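Local coordinates for protein carboxylesterase (EST-2) (PDB 5FRD) that probably hydrolyses carboxylic esters as a thermophilic alpha/beta hydrolase, and holds a coenzyme A molecule near its active site, at residues A[128-140]-A[151-165]. Sequence-based numbering, arbitrary orientation. Where two conformers were deposited one is given.
Sequences LKKEPEKAVDLML and YEKKRREFLDRVDVL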
ATOM      1  N   LEU A 128     -12.669 -16.749  -5.882  1.00 22.61           N
ATOM      2  CA  LEU A 128     -11.444 -16.875  -6.663  1.00 20.11           C
ATOM      3  C   LEU A 128     -10.967 -18.307  -6.937  1.00 28.79           C
ATOM      4  O   LEU A 128     -10.219 -18.517  -7.901  1.00 26.52           O
ATOM      5  CB  LEU A 128     -10.273 -16.180  -6.001  1.00 23.41           C
ATOM      6  CG  LEU A 128     -10.290 -14.680  -6.033  1.00 18.54           C
ATOM      7  CD1 LEU A 128      -9.277 -14.174  -5.026  1.00 23.53           C
ATOM      8  CD2 LEU A 128     -10.003 -14.147  -7.420  1.00 21.30           C
ATOM      9  N   LYS A 129     -11.401 -19.274  -6.118  1.00 26.46           N
ATOM     10  CA  LYS A 129     -11.002 -20.674  -6.269  0.60 25.15           C
ATOM     11  C   LYS A 129     -11.921 -21.345  -7.278  1.00 30.72           C
ATOM     12  O   LYS A 129     -11.490 -22.241  -7.983  1.00 43.89           O
ATOM     13  CB  LYS A 129     -11.040 -21.439  -4.936  0.60 42.17           C
ATOM     14  CG  LYS A 129     -10.292 -20.790  -3.765  0.60 37.28           C
ATOM     15  CD  LYS A 129     -10.491 -21.559  -2.460  0.60 47.87           C
ATOM     16  CE  LYS A 129     -11.822 -21.235  -1.803  0.60 49.63           C
ATOM     17  NZ  LYS A 129     -12.086 -22.092  -0.614  0.60 59.97           N
ATOM     18  N   LYS A 130     -13.168 -20.891  -7.348  1.00 25.96           N
ATOM     19  CA  LYS A 130     -14.182 -21.517  -8.226  0.60 35.02           C
ATOM     20  C   LYS A 130     -14.386 -20.842  -9.567  1.00 29.49           C
ATOM     21  O   LYS A 130     -14.393 -21.520 -10.600  1.00 29.77           O
ATOM     22  CB  LYS A 130     -15.549 -21.560  -7.560  0.60 42.74           C
ATOM     23  CG  LYS A 130     -16.582 -22.383  -8.329  0.60 50.48           C
ATOM     24  CD  LYS A 130     -17.961 -22.216  -7.719  0.60 72.00           C
ATOM     25  CE  LYS A 130     -18.955 -23.234  -8.256  0.60 68.27           C
ATOM     26  NZ  LYS A 130     -19.313 -22.982  -9.677  0.60 71.62           N
ATOM     27  N   GLU A 131     -14.607 -19.531  -9.549  1.00 26.01           N
ATOM     28  CA  GLU A 131     -14.872 -18.764 -10.780  0.70 23.84           C
ATOM     29  C   GLU A 131     -14.137 -17.434 -10.705  1.00 19.93           C
ATOM     30  O   GLU A 131     -14.742 -16.390 -10.461  1.00 23.56           O
ATOM     31  CB  GLU A 131     -16.358 -18.584 -11.118  0.70 30.63           C
ATOM     32  CG  GLU A 131     -16.587 -18.043 -12.528  0.70 31.63           C
ATOM     33  CD  GLU A 131     -18.023 -18.166 -12.996  0.70 69.79           C
ATOM     34  OE1 GLU A 131     -18.875 -18.673 -12.229  0.70 42.51           O
ATOM     35  OE2 GLU A 131     -18.288 -17.746 -14.142  0.70 50.50           O
ATOM     36  N   PRO A 132     -12.807 -17.490 -10.933  1.00 20.57           N
ATOM     37  CA  PRO A 132     -12.056 -16.246 -10.646  1.00 19.79           C
ATOM     38  C   PRO A 132     -12.469 -15.037 -11.438  1.00 21.17           C
ATOM     39  O   PRO A 132     -12.396 -13.941 -10.914  1.00 20.61           O
ATOM     40  CB  PRO A 132     -10.588 -16.638 -10.902  1.00 23.91           C
ATOM     41  CG  PRO A 132     -10.640 -17.910 -11.686  1.00 27.33           C
ATOM     42  CD  PRO A 132     -11.896 -18.602 -11.261  1.00 22.58           C
ATOM     43  N   GLU A 133     -12.930 -15.168 -12.684  1.00 20.48           N
ATOM     44  CA  GLU A 133     -13.313 -13.982 -13.428  1.00 19.29           C
ATOM     45  C   GLU A 133     -14.412 -13.188 -12.738  1.00 22.01           C
ATOM     46  O   GLU A 133     -14.376 -11.953 -12.689  1.00 21.91           O
ATOM     47  CB  GLU A 133     -13.765 -14.349 -14.857  1.00 26.79           C
ATOM     48  CG  GLU A 133     -13.773 -13.183 -15.851  1.00 28.42           C
ATOM     49  CD  GLU A 133     -15.115 -12.527 -16.039  1.00 43.02           C
ATOM     50  OE1 GLU A 133     -16.126 -13.171 -15.724  1.00 60.12           O
ATOM     51  OE2 GLU A 133     -15.153 -11.361 -16.524  1.00 35.18           O
ATOM     52  N   LYS A 134     -15.408 -13.883 -12.200  1.00 21.29           N
ATOM     53  CA  LYS A 134     -16.516 -13.211 -11.525  0.60 21.51           C
ATOM     54  C   LYS A 134     -16.034 -12.509 -10.251  1.00 17.75           C
ATOM     55  O   LYS A 134     -16.487 -11.388  -9.947  1.00 20.66           O
ATOM     56  CB  LYS A 134     -17.609 -14.237 -11.209  0.60 27.92           C
ATOM     57  CG  LYS A 134     -18.919 -13.690 -10.670  0.60 29.21           C
ATOM     58  CD  LYS A 134     -19.894 -14.831 -10.379  0.60 39.41           C
ATOM     59  CE  LYS A 134     -21.297 -14.335 -10.067  0.60 51.51           C
ATOM     60  NZ  LYS A 134     -22.231 -15.465  -9.800  0.60 64.13           N
ATOM     61  N   ALA A 135     -15.122 -13.161  -9.536  1.00 18.31           N
ATOM     62  CA  ALA A 135     -14.592 -12.609  -8.281  1.00 17.96           C
ATOM     63  C   ALA A 135     -13.745 -11.380  -8.569  1.00 19.68           C
ATOM     64  O   ALA A 135     -13.832 -10.386  -7.849  1.00 17.72           O
ATOM     65  CB  ALA A 135     -13.817 -13.657  -7.534  1.00 18.13           C
ATOM     66  N   VAL A 136     -12.913 -11.483  -9.605  1.00 17.74           N
ATOM     67  CA  VAL A 136     -12.068 -10.370 -10.003  1.00 18.22           C
ATOM     68  C   VAL A 136     -12.938  -9.207 -10.441  1.00 17.86           C
ATOM     69  O   VAL A 136     -12.699  -8.067 -10.032  1.00 18.63           O
ATOM     70  CB  VAL A 136     -11.070 -10.787 -11.086  1.00 18.74           C
ATOM     71  CG1 VAL A 136     -10.428  -9.575 -11.726  1.00 19.99           C
ATOM     72  CG2 VAL A 136     -10.013 -11.715 -10.510  1.00 19.21           C
ATOM     73  N   ASP A 137     -13.959  -9.444 -11.273  1.00 19.12           N
ATOM     74  CA  ASP A 137     -14.836  -8.384 -11.685  1.00 18.10           C
ATOM     75  C   ASP A 137     -15.570  -7.714 -10.511  1.00 17.14           C
ATOM     76  O   ASP A 137     -15.717  -6.504 -10.490  1.00 19.35           O
ATOM     77  CB  ASP A 137     -15.877  -8.857 -12.692  1.00 21.41           C
ATOM     78  CG  ASP A 137     -15.275  -9.200 -14.044  1.00 30.45           C
ATOM     79  OD1 ASP A 137     -14.153  -8.750 -14.380  1.00 27.38           O
ATOM     80  OD2 ASP A 137     -15.989  -9.904 -14.788  1.00 29.80           O
ATOM     81  N   LEU A 138     -15.974  -8.504  -9.530  1.00 18.00           N
ATOM     82  CA  LEU A 138     -16.629  -7.946  -8.332  1.00 19.62           C
ATOM     83  C   LEU A 138     -15.669  -7.052  -7.532  1.00 18.44           C
ATOM     84  O   LEU A 138     -15.975  -5.899  -7.227  1.00 18.75           O
ATOM     85  CB  LEU A 138     -17.146  -9.081  -7.457  1.00 20.73           C
ATOM     86  CG  LEU A 138     -17.757  -8.655  -6.116  1.00 23.77           C
ATOM     87  CD1 LEU A 138     -18.906  -7.683  -6.305  1.00 25.21           C
ATOM     88  CD2 LEU A 138     -18.169  -9.898  -5.360  1.00 23.25           C
ATOM     89  N   MET A 139     -14.474  -7.582  -7.278  1.00 16.49           N
ATOM     90  CA  MET A 139     -13.459  -6.790  -6.571  1.00 16.22           C
ATOM     91  C   MET A 139     -13.150  -5.496  -7.315  1.00 16.75           C
ATOM     92  O   MET A 139     -13.081  -4.405  -6.743  1.00 16.74           O
ATOM     93  CB  MET A 139     -12.207  -7.606  -6.374  1.00 18.64           C
ATOM     94  CG  MET A 139     -11.160  -6.872  -5.560  1.00 17.85           C
ATOM     95  SD  MET A 139      -9.787  -7.958  -5.233  1.00 20.37           S
ATOM     96  CE  MET A 139      -8.657  -6.769  -4.471  1.00 17.93           C
ATOM     97  N   LEU A 140     -12.955  -5.566  -8.626  1.00 17.03           N
ATOM     98  CA  LEU A 140     -12.585  -4.370  -9.371  1.00 17.29           C
ATOM     99  C   LEU A 140     -13.713  -3.364  -9.548  1.00 15.36           C
ATOM    100  O   LEU A 140     -13.461  -2.146  -9.627  1.00 17.47           O
ATOM    101  CB  LEU A 140     -11.945  -4.746 -10.704  1.00 18.93           C
ATOM    102  CG  LEU A 140     -10.575  -5.426 -10.495  1.00 18.80           C
ATOM    103  CD1 LEU A 140      -9.901  -5.613 -11.841  1.00 23.30           C
ATOM    104  CD2 LEU A 140      -9.612  -4.677  -9.590  1.00 21.39           C
ATOM    105  N   TYR A 151      -8.467   0.094 -15.413  1.00 20.13           N
ATOM    106  CA  TYR A 151      -9.331  -1.024 -15.011  1.00 17.94           C
ATOM    107  C   TYR A 151      -9.018  -2.277 -15.820  1.00 16.81           C
ATOM    108  O   TYR A 151      -8.826  -3.361 -15.288  1.00 17.57           O
ATOM    109  CB  TYR A 151     -10.810  -0.635 -15.183  1.00 19.96           C
ATOM    110  CG  TYR A 151     -11.769  -1.772 -15.075  1.00 19.53           C
ATOM    111  CD1 TYR A 151     -12.099  -2.561 -16.182  1.00 21.24           C
ATOM    112  CD2 TYR A 151     -12.344  -2.106 -13.872  1.00 21.13           C
ATOM    113  CE1 TYR A 151     -12.959  -3.641 -16.076  1.00 20.03           C
ATOM    114  CE2 TYR A 151     -13.232  -3.170 -13.775  1.00 24.38           C
ATOM    115  CZ  TYR A 151     -13.532  -3.937 -14.872  1.00 23.17           C
ATOM    116  OH  TYR A 151     -14.415  -5.004 -14.788  1.00 28.87           O
ATOM    117  N   GLU A 152      -8.971  -2.128 -17.155  1.00 19.79           N
ATOM    118  CA  GLU A 152      -8.747  -3.288 -18.017  0.60 20.28           C
ATOM    119  C   GLU A 152      -7.398  -3.943 -17.775  1.00 17.43           C
ATOM    120  O   GLU A 152      -7.264  -5.159 -17.740  1.00 17.89           O
ATOM    121  CB  GLU A 152      -8.862  -2.905 -19.494  0.60 28.37           C
ATOM    122  CG  GLU A 152     -10.293  -2.633 -19.902  0.60 31.09           C
ATOM    123  CD  GLU A 152     -11.180  -3.868 -19.850  0.60 36.29           C
ATOM    124  OE1 GLU A 152     -10.698  -4.999 -20.061  0.60 58.10           O
ATOM    125  OE2 GLU A 152     -12.379  -3.703 -19.602  0.60 55.67           O
ATOM    126  N   LYS A 153      -6.377  -3.109 -17.611  1.00 17.66           N
ATOM    127  CA  LYS A 153      -5.056  -3.648 -17.323  0.60 18.82           C
ATOM    128  C   LYS A 153      -5.012  -4.389 -16.003  1.00 16.22           C
ATOM    129  O   LYS A 153      -4.440  -5.463 -15.928  1.00 16.12           O
ATOM    130  CB  LYS A 153      -3.977  -2.594 -17.303  0.60 26.78           C
ATOM    131  CG  LYS A 153      -2.596  -3.230 -17.259  0.60 36.11           C
ATOM    132  CD  LYS A 153      -1.608  -2.398 -18.042  0.60 39.77           C
ATOM    133  CE  LYS A 153      -0.175  -2.815 -17.768  0.60 53.48           C
ATOM    134  NZ  LYS A 153       0.194  -4.107 -18.413  0.60 41.09           N
ATOM    135  N   LYS A 154      -5.604  -3.807 -14.960  1.00 16.24           N
ATOM    136  CA  LYS A 154      -5.571  -4.442 -13.646  0.70 15.10           C
ATOM    137  C   LYS A 154      -6.357  -5.739 -13.648  1.00 14.63           C
ATOM    138  O   LYS A 154      -5.966  -6.703 -13.020  1.00 14.74           O
ATOM    139  CB  LYS A 154      -6.095  -3.513 -12.559  0.70 17.15           C
ATOM    140  CG  LYS A 154      -5.942  -4.143 -11.159  0.70 17.19           C
ATOM    141  CD  LYS A 154      -5.958  -3.097 -10.057  0.70 15.77           C
ATOM    142  CE  LYS A 154      -5.648  -3.625  -8.668  0.70 16.23           C
ATOM    143  NZ  LYS A 154      -4.230  -4.002  -8.443  0.70 16.53           N
ATOM    144  N   ARG A 155      -7.474  -5.751 -14.403  1.00 15.30           N
ATOM    145  CA  ARG A 155      -8.239  -6.970 -14.553  1.00 16.41           C
ATOM    146  C   ARG A 155      -7.420  -8.110 -15.160  1.00 15.31           C
ATOM    147  O   ARG A 155      -7.431  -9.232 -14.681  1.00 15.94           O
ATOM    148  CB  ARG A 155      -9.500  -6.687 -15.371  1.00 18.42           C
ATOM    149  CG  ARG A 155     -10.451  -7.847 -15.505  1.00 19.17           C
ATOM    150  CD  ARG A 155     -11.728  -7.445 -16.236  1.00 18.60           C
ATOM    151  NE  ARG A 155     -12.487  -8.644 -16.600  1.00 20.98           N
ATOM    152  CZ  ARG A 155     -12.173  -9.419 -17.650  1.00 25.30           C
ATOM    153  NH1 ARG A 155     -11.101  -9.162 -18.396  1.00 21.67           N
ATOM    154  NH2 ARG A 155     -12.900 -10.493 -17.927  1.00 25.64           N
ATOM    155  N   ARG A 156      -6.657  -7.803 -16.211  1.00 15.28           N
ATOM    156  CA  ARG A 156      -5.809  -8.822 -16.799  1.00 14.69           C
ATOM    157  C   ARG A 156      -4.695  -9.285 -15.859  1.00 13.90           C
ATOM    158  O   ARG A 156      -4.359 -10.451 -15.777  1.00 16.05           O
ATOM    159  CB  ARG A 156      -5.206  -8.346 -18.118  1.00 16.39           C
ATOM    160  CG  ARG A 156      -6.256  -8.132 -19.197  1.00 17.88           C
ATOM    161  CD  ARG A 156      -5.642  -8.040 -20.590  1.00 19.90           C
ATOM    162  NE  ARG A 156      -4.647  -6.987 -20.623  1.00 19.37           N
ATOM    163  CZ  ARG A 156      -4.913  -5.702 -20.801  1.00 20.06           C
ATOM    164  NH1 ARG A 156      -6.139  -5.245 -21.052  1.00 20.46           N
ATOM    165  NH2 ARG A 156      -3.894  -4.836 -20.788  1.00 24.94           N
ATOM    166  N   GLU A 157      -4.113  -8.316 -15.153  1.00 14.53           N
ATOM    167  CA  GLU A 157      -3.109  -8.664 -14.133  1.00 14.51           C
ATOM    168  C   GLU A 157      -3.670  -9.619 -13.093  1.00 13.97           C
ATOM    169  O   GLU A 157      -3.056 -10.615 -12.745  1.00 14.72           O
ATOM    170  CB  GLU A 157      -2.572  -7.395 -13.459  1.00 14.49           C
ATOM    171  CG  GLU A 157      -1.697  -6.532 -14.357  1.00 16.19           C
ATOM    172  CD  GLU A 157      -1.293  -5.229 -13.747  1.00 20.53           C
ATOM    173  OE1 GLU A 157      -1.855  -4.832 -12.708  1.00 21.83           O
ATOM    174  OE2 GLU A 157      -0.361  -4.600 -14.310  1.00 23.64           O
ATOM    175  N   PHE A 158      -4.856  -9.302 -12.576  1.00 14.13           N
ATOM    176  CA  PHE A 158      -5.470 -10.170 -11.571  1.00 15.35           C
ATOM    177  C   PHE A 158      -5.769 -11.570 -12.125  1.00 14.97           C
ATOM    178  O   PHE A 158      -5.520 -12.565 -11.442  1.00 15.59           O
ATOM    179  CB  PHE A 158      -6.729  -9.497 -11.025  1.00 15.03           C
ATOM    180  CG  PHE A 158      -6.507  -8.545  -9.858  1.00 16.57           C
ATOM    181  CD1 PHE A 158      -5.244  -8.106  -9.453  1.00 16.86           C
ATOM    182  CD2 PHE A 158      -7.615  -8.103  -9.146  1.00 17.55           C
ATOM    183  CE1 PHE A 158      -5.111  -7.250  -8.369  1.00 16.28           C
ATOM    184  CE2 PHE A 158      -7.501  -7.226  -8.083  1.00 19.36           C
ATOM    185  CZ  PHE A 158      -6.240  -6.823  -7.689  1.00 18.20           C
ATOM    186  N   LEU A 159      -6.259 -11.625 -13.372  1.00 15.50           N
ATOM    187  CA  LEU A 159      -6.515 -12.941 -13.984  1.00 15.07           C
ATOM    188  C   LEU A 159      -5.244 -13.756 -14.164  1.00 15.80           C
ATOM    189  O   LEU A 159      -5.266 -14.967 -14.106  1.00 17.22           O
ATOM    190  CB  LEU A 159      -7.255 -12.773 -15.305  1.00 16.77           C
ATOM    191  CG  LEU A 159      -8.682 -12.267 -15.179  1.00 18.24           C
ATOM    192  CD1 LEU A 159      -9.264 -11.943 -16.553  1.00 21.76           C
ATOM    193  CD2 LEU A 159      -9.582 -13.259 -14.444  1.00 23.13           C
ATOM    194  N   ASP A 160      -4.113 -13.067 -14.388  1.00 15.12           N
ATOM    195  CA  ASP A 160      -2.794 -13.693 -14.474  1.00 15.34           C
ATOM    196  C   ASP A 160      -2.138 -14.048 -13.134  1.00 14.99           C
ATOM    197  O   ASP A 160      -1.108 -14.728 -13.090  1.00 18.05           O
ATOM    198  CB  ASP A 160      -1.848 -12.792 -15.282  1.00 14.97           C
ATOM    199  CG  ASP A 160      -2.152 -12.775 -16.782  1.00 21.80           C
ATOM    200  OD1 ASP A 160      -2.932 -13.632 -17.263  1.00 21.91           O
ATOM    201  OD2 ASP A 160      -1.586 -11.891 -17.497  1.00 20.23           O
ATOM    202  N   ARG A 161      -2.712 -13.548 -12.040  1.00 14.91           N
ATOM    203  CA  ARG A 161      -2.105 -13.697 -10.711  1.00 14.82           C
ATOM    204  C   ARG A 161      -3.110 -14.186  -9.690  1.00 16.05           C
ATOM    205  O   ARG A 161      -3.022 -13.821  -8.531  1.00 16.23           O
ATOM    206  CB  ARG A 161      -1.573 -12.327 -10.281  1.00 14.88           C
ATOM    207  CG  ARG A 161      -0.548 -11.719 -11.207  1.00 16.01           C
ATOM    208  CD  ARG A 161      -0.341 -10.260 -10.887  1.00 13.94           C
ATOM    209  NE  ARG A 161       0.464  -9.649 -11.912  1.00 15.10           N
ATOM    210  CZ  ARG A 161       0.803  -8.364 -11.946  1.00 15.68           C
ATOM    211  NH1 ARG A 161       0.464  -7.545 -10.958  1.00 16.03           N
ATOM    212  NH2 ARG A 161       1.480  -7.897 -13.000  1.00 17.90           N
ATOM    213  N   VAL A 162      -4.054 -15.036 -10.084  1.00 16.45           N
ATOM    214  CA  VAL A 162      -5.137 -15.425  -9.165  1.00 15.76           C
ATOM    215  C   VAL A 162      -4.595 -16.087  -7.915  1.00 16.49           C
ATOM    216  O   VAL A 162      -5.091 -15.781  -6.831  1.00 16.64           O
ATOM    217  CB  VAL A 162      -6.136 -16.368  -9.889  1.00 16.72           C
ATOM    218  CG1 VAL A 162      -7.122 -17.036  -8.933  1.00 18.64           C
ATOM    219  CG2 VAL A 162      -6.931 -15.619 -10.930  1.00 17.51           C
ATOM    220  N   ASP A 163      -3.601 -16.954  -8.036  1.00 15.99           N
ATOM    221  CA  ASP A 163      -3.097 -17.700  -6.886  1.00 17.62           C
ATOM    222  C   ASP A 163      -2.467 -16.764  -5.857  1.00 17.90           C
ATOM    223  O   ASP A 163      -2.788 -16.836  -4.655  1.00 17.77           O
ATOM    224  CB  ASP A 163      -2.111 -18.776  -7.320  1.00 19.39           C
ATOM    225  CG  ASP A 163      -2.753 -19.882  -8.166  1.00 36.15           C
ATOM    226  OD1 ASP A 163      -3.995 -19.971  -8.269  1.00 35.58           O
ATOM    227  OD2 ASP A 163      -1.990 -20.688  -8.718  1.00 49.41           O
ATOM    228  N   VAL A 164      -1.599 -15.856  -6.300  1.00 16.49           N
ATOM    229  CA  VAL A 164      -0.986 -14.881  -5.378  0.60 16.07           C
ATOM    230  C   VAL A 164      -2.036 -13.904  -4.849  1.00 15.29           C
ATOM    231  O   VAL A 164      -1.982 -13.527  -3.684  1.00 14.93           O
ATOM    232  CB  VAL A 164       0.220 -14.160  -6.016  0.60 15.09           C
ATOM    233  CG1 VAL A 164       0.742 -13.011  -5.159  0.60 17.22           C
ATOM    234  CG2 VAL A 164       1.358 -15.145  -6.207  0.60 16.23           C
ATOM    235  N   LEU A 165      -2.987 -13.485  -5.677  1.00 14.11           N
ATOM    236  CA  LEU A 165      -4.040 -12.596  -5.220  1.00 14.24           C
ATOM    237  C   LEU A 165      -4.807 -13.246  -4.087  1.00 16.16           C
ATOM    238  O   LEU A 165      -5.078 -12.594  -3.078  1.00 15.37           O
ATOM    239  CB  LEU A 165      -4.974 -12.249  -6.369  1.00 15.16           C
ATOM    240  CG  LEU A 165      -6.200 -11.433  -6.055  1.00 16.33           C
ATOM    241  CD1 LEU A 165      -5.841 -10.057  -5.505  1.00 17.02           C
ATOM    242  CD2 LEU A 165      -7.110 -11.290  -7.279  1.00 17.64           C
TER
HETATM  243  O   HOH W   1     -16.018  -5.035 -12.814  1.00 27.98           O
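Arg155 reaches two acids of helix 132-140 at once. Its NH2 donates to Glu133 OE2 at 2.8 Å, a nearly straight bond (170°) that meets the oxygen on its anti side. Its NE donates to Asp137 OD1, also at 2.8 Å, on the syn lone pair, with the two planar groups almost coplanar. CG lies anti to the backbone N (chi1 -175°) and the chain runs extended to NE, which carries the guanidinium across to both carboxylates. Leu159 CD1 packs on one guanidinium face. Replacing Arg155 by an alanine would probably leave both carboxylates without their guanidinium partner and open a gap beside Val136. Leu140 fits as a knob among Tyr151, Lys154, Arg155 and Phe158; its CD2 is 3.6 Å from Phe158 CE2. Val136 CG1 packs against Phe158 CB at 3.8 Å. Met139 SD makes an oblique Met-aromatic contact, 3.7 Å from Phe158 CE2; the Met139 side chain lies about 6 Å from the bound coenzyme A. Leu165 CD2 and Lys154 CG lie on opposite faces of the Phe158 ring. A water links Asp137 O to Tyr151 OH. Pro132 CB meets Val162 CG2 at 3.8 Å. Helices 132-140 and 151-160 run roughly antiparallel (140°), with axes 10.0 Å apart. Both belong to the helical insertion between strands 106-112 and 192-197, consistent with an alpha/beta hydrolase cap. Leu128 and Met139 also touch helix 162-173.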